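Local structure of thermostable carboxypeptidase 1 (Pyrococcus furiosus, 1KA2) at residues A[200-206]-A[329-333]. The protein removes amino acids one after another from the C-terminus of peptides as a cobalt-dependent metallocarboxypeptidase of broad specificity. Residues are numbered along the deposited sequence.
Sequences HPLEKEK and FMSNY
Two interhelical loops meet almost wholly through side chains, burying 348 Å² in all. Segment 200-206 makes a 3-10 turn at 201-203, with hydrogen bonds E203 N to H200 O (3.1 Å) and K204 N to P201 O (2.9 Å), then turns extended at E205 and K206. Segment 329-333 leaves a 3-10 turn, Y333 N hydrogen-bonded to M330 O at 3.1 Å. CA atoms pair L202 with Y333 (8.5 Å) and E205 with F329 (7.0 Å). Y333 (chi1 m) lays one face against L202 (m,t), whose CD2 stands 3.4 Å from the ring centroid in a CH-pi contact; P201 CG borders the ring edge, 3.8 Å from Y333 CE2. At the ring's tip, Y333 OH donates a hydrogen bond to E205 OE2 at 2.6 Å. The m,m rotamer of E205 carries its carboxylate to Y333, while its CB sits over one face of the F329 ring, 3.6 Å from the centroid, a second CH-pi contact. F329 (chi1 p) also brings CE2 to 2.9 Å from K206 O. L202 CD2 thus fills the hollow between the Y333 face, F329 CD1 (4.3 Å) and M330 SD (4.4 Å). Remote from the metal site, the contact ties the loop preceding helix 209-223 to that joining helices 313-326 and 335-342; M330 packs on both 313-326 and 335-342.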
# COMPACT_ATOMS: atom_id res chain seq x y z
N HIS A 200 -30.39 -9.25 -23.81
CA HIS A 200 -29.62 -9.41 -25.03
C HIS A 200 -28.76 -10.67 -24.92
O HIS A 200 -28.27 -11.00 -23.84
CB HIS A 200 -28.72 -8.19 -25.25
CG HIS A 200 -28.19 -8.08 -26.65
ND1 HIS A 200 -28.89 -7.45 -27.66
CD2 HIS A 200 -27.07 -8.56 -27.22
CE1 HIS A 200 -28.22 -7.56 -28.79
NE2 HIS A 200 -27.11 -8.23 -28.55
N PRO A 201 -28.57 -11.40 -26.04
CA PRO A 201 -27.76 -12.62 -25.99
C PRO A 201 -26.30 -12.38 -25.58
O PRO A 201 -25.65 -13.27 -25.04
CB PRO A 201 -27.90 -13.19 -27.41
CG PRO A 201 -28.16 -11.98 -28.26
CD PRO A 201 -29.11 -11.18 -27.40
N LEU A 202 -25.80 -11.17 -25.83
CA LEU A 202 -24.43 -10.82 -25.47
C LEU A 202 -24.18 -10.92 -23.96
O LEU A 202 -23.03 -10.98 -23.51
CB LEU A 202 -24.10 -9.41 -25.98
CG LEU A 202 -23.73 -9.32 -27.46
CD1 LEU A 202 -23.58 -7.87 -27.90
CD2 LEU A 202 -22.43 -10.09 -27.69
N GLU A 203 -25.26 -10.94 -23.18
CA GLU A 203 -25.15 -11.07 -21.73
C GLU A 203 -24.63 -12.44 -21.34
O GLU A 203 -24.04 -12.61 -20.27
CB GLU A 203 -26.51 -10.88 -21.05
CG GLU A 203 -27.18 -9.55 -21.29
CD GLU A 203 -28.34 -9.33 -20.34
OE1 GLU A 203 -29.06 -8.33 -20.51
OE2 GLU A 203 -28.52 -10.15 -19.41
N LYS A 204 -24.86 -13.43 -22.21
CA LYS A 204 -24.43 -14.79 -21.92
C LYS A 204 -23.06 -15.15 -22.48
O LYS A 204 -22.44 -16.12 -22.06
CB LYS A 204 -25.48 -15.78 -22.44
CG LYS A 204 -26.82 -15.67 -21.70
CD LYS A 204 -27.88 -16.61 -22.27
CE LYS A 204 -29.19 -16.46 -21.49
NZ LYS A 204 -30.29 -17.27 -22.07
N GLU A 205 -22.58 -14.35 -23.42
CA GLU A 205 -21.28 -14.62 -24.00
C GLU A 205 -20.17 -14.57 -22.94
O GLU A 205 -20.00 -13.57 -22.25
CB GLU A 205 -21.00 -13.61 -25.12
CG GLU A 205 -22.01 -13.65 -26.29
CD GLU A 205 -22.06 -15.00 -27.01
OE1 GLU A 205 -21.21 -15.87 -26.74
OE2 GLU A 205 -22.96 -15.19 -27.87
N LYS A 206 -19.44 -15.68 -22.82
CA LYS A 206 -18.34 -15.78 -21.87
C LYS A 206 -17.05 -15.27 -22.50
O LYS A 206 -16.91 -15.26 -23.72
CB LYS A 206 -18.13 -17.23 -21.45
CG LYS A 206 -19.23 -17.82 -20.58
CD LYS A 206 -18.85 -19.23 -20.13
CE LYS A 206 -19.88 -19.81 -19.16
NZ LYS A 206 -21.27 -19.81 -19.70
N PHE A 329 -16.56 -14.39 -30.03
CA PHE A 329 -18.01 -14.40 -30.16
C PHE A 329 -18.55 -13.10 -30.75
O PHE A 329 -19.75 -13.00 -31.02
CB PHE A 329 -18.65 -14.67 -28.80
CG PHE A 329 -18.27 -13.68 -27.74
CD1 PHE A 329 -18.82 -12.40 -27.73
CD2 PHE A 329 -17.37 -14.04 -26.75
CE1 PHE A 329 -18.47 -11.50 -26.73
CE2 PHE A 329 -17.02 -13.15 -25.75
CZ PHE A 329 -17.57 -11.88 -25.74
N MET A 330 -17.68 -12.11 -30.94
CA MET A 330 -18.13 -10.85 -31.53
C MET A 330 -18.33 -10.97 -33.03
O MET A 330 -18.94 -10.09 -33.64
CB MET A 330 -17.15 -9.71 -31.24
CG MET A 330 -17.50 -8.90 -30.00
SD MET A 330 -19.19 -8.30 -30.00
CE MET A 330 -19.00 -6.90 -31.09
N SER A 331 -17.83 -12.04 -33.64
CA SER A 331 -17.99 -12.20 -35.09
C SER A 331 -19.43 -12.57 -35.47
O SER A 331 -19.72 -12.93 -36.60
CB SER A 331 -17.00 -13.25 -35.64
OG SER A 331 -16.88 -14.40 -34.82
N ASN A 332 -20.34 -12.46 -34.50
CA ASN A 332 -21.74 -12.77 -34.73
C ASN A 332 -22.62 -11.58 -34.41
O ASN A 332 -23.85 -11.67 -34.52
CB ASN A 332 -22.15 -13.96 -33.86
CG ASN A 332 -21.48 -15.25 -34.26
OD1 ASN A 332 -21.69 -15.74 -35.36
ND2 ASN A 332 -20.66 -15.80 -33.36
N TYR A 333 -22.01 -10.47 -34.00
CA TYR A 333 -22.79 -9.28 -33.68
C TYR A 333 -22.33 -8.02 -34.40
O TYR A 333 -21.17 -7.90 -34.80
CB TYR A 333 -22.80 -9.02 -32.16
CG TYR A 333 -23.24 -10.21 -31.34
CD1 TYR A 333 -22.33 -11.20 -30.97
CD2 TYR A 333 -24.57 -10.35 -30.95
CE1 TYR A 333 -22.73 -12.31 -30.23
CE2 TYR A 333 -24.99 -11.46 -30.20
CZ TYR A 333 -24.06 -12.43 -29.84
OH TYR A 333 -24.46 -13.50 -29.09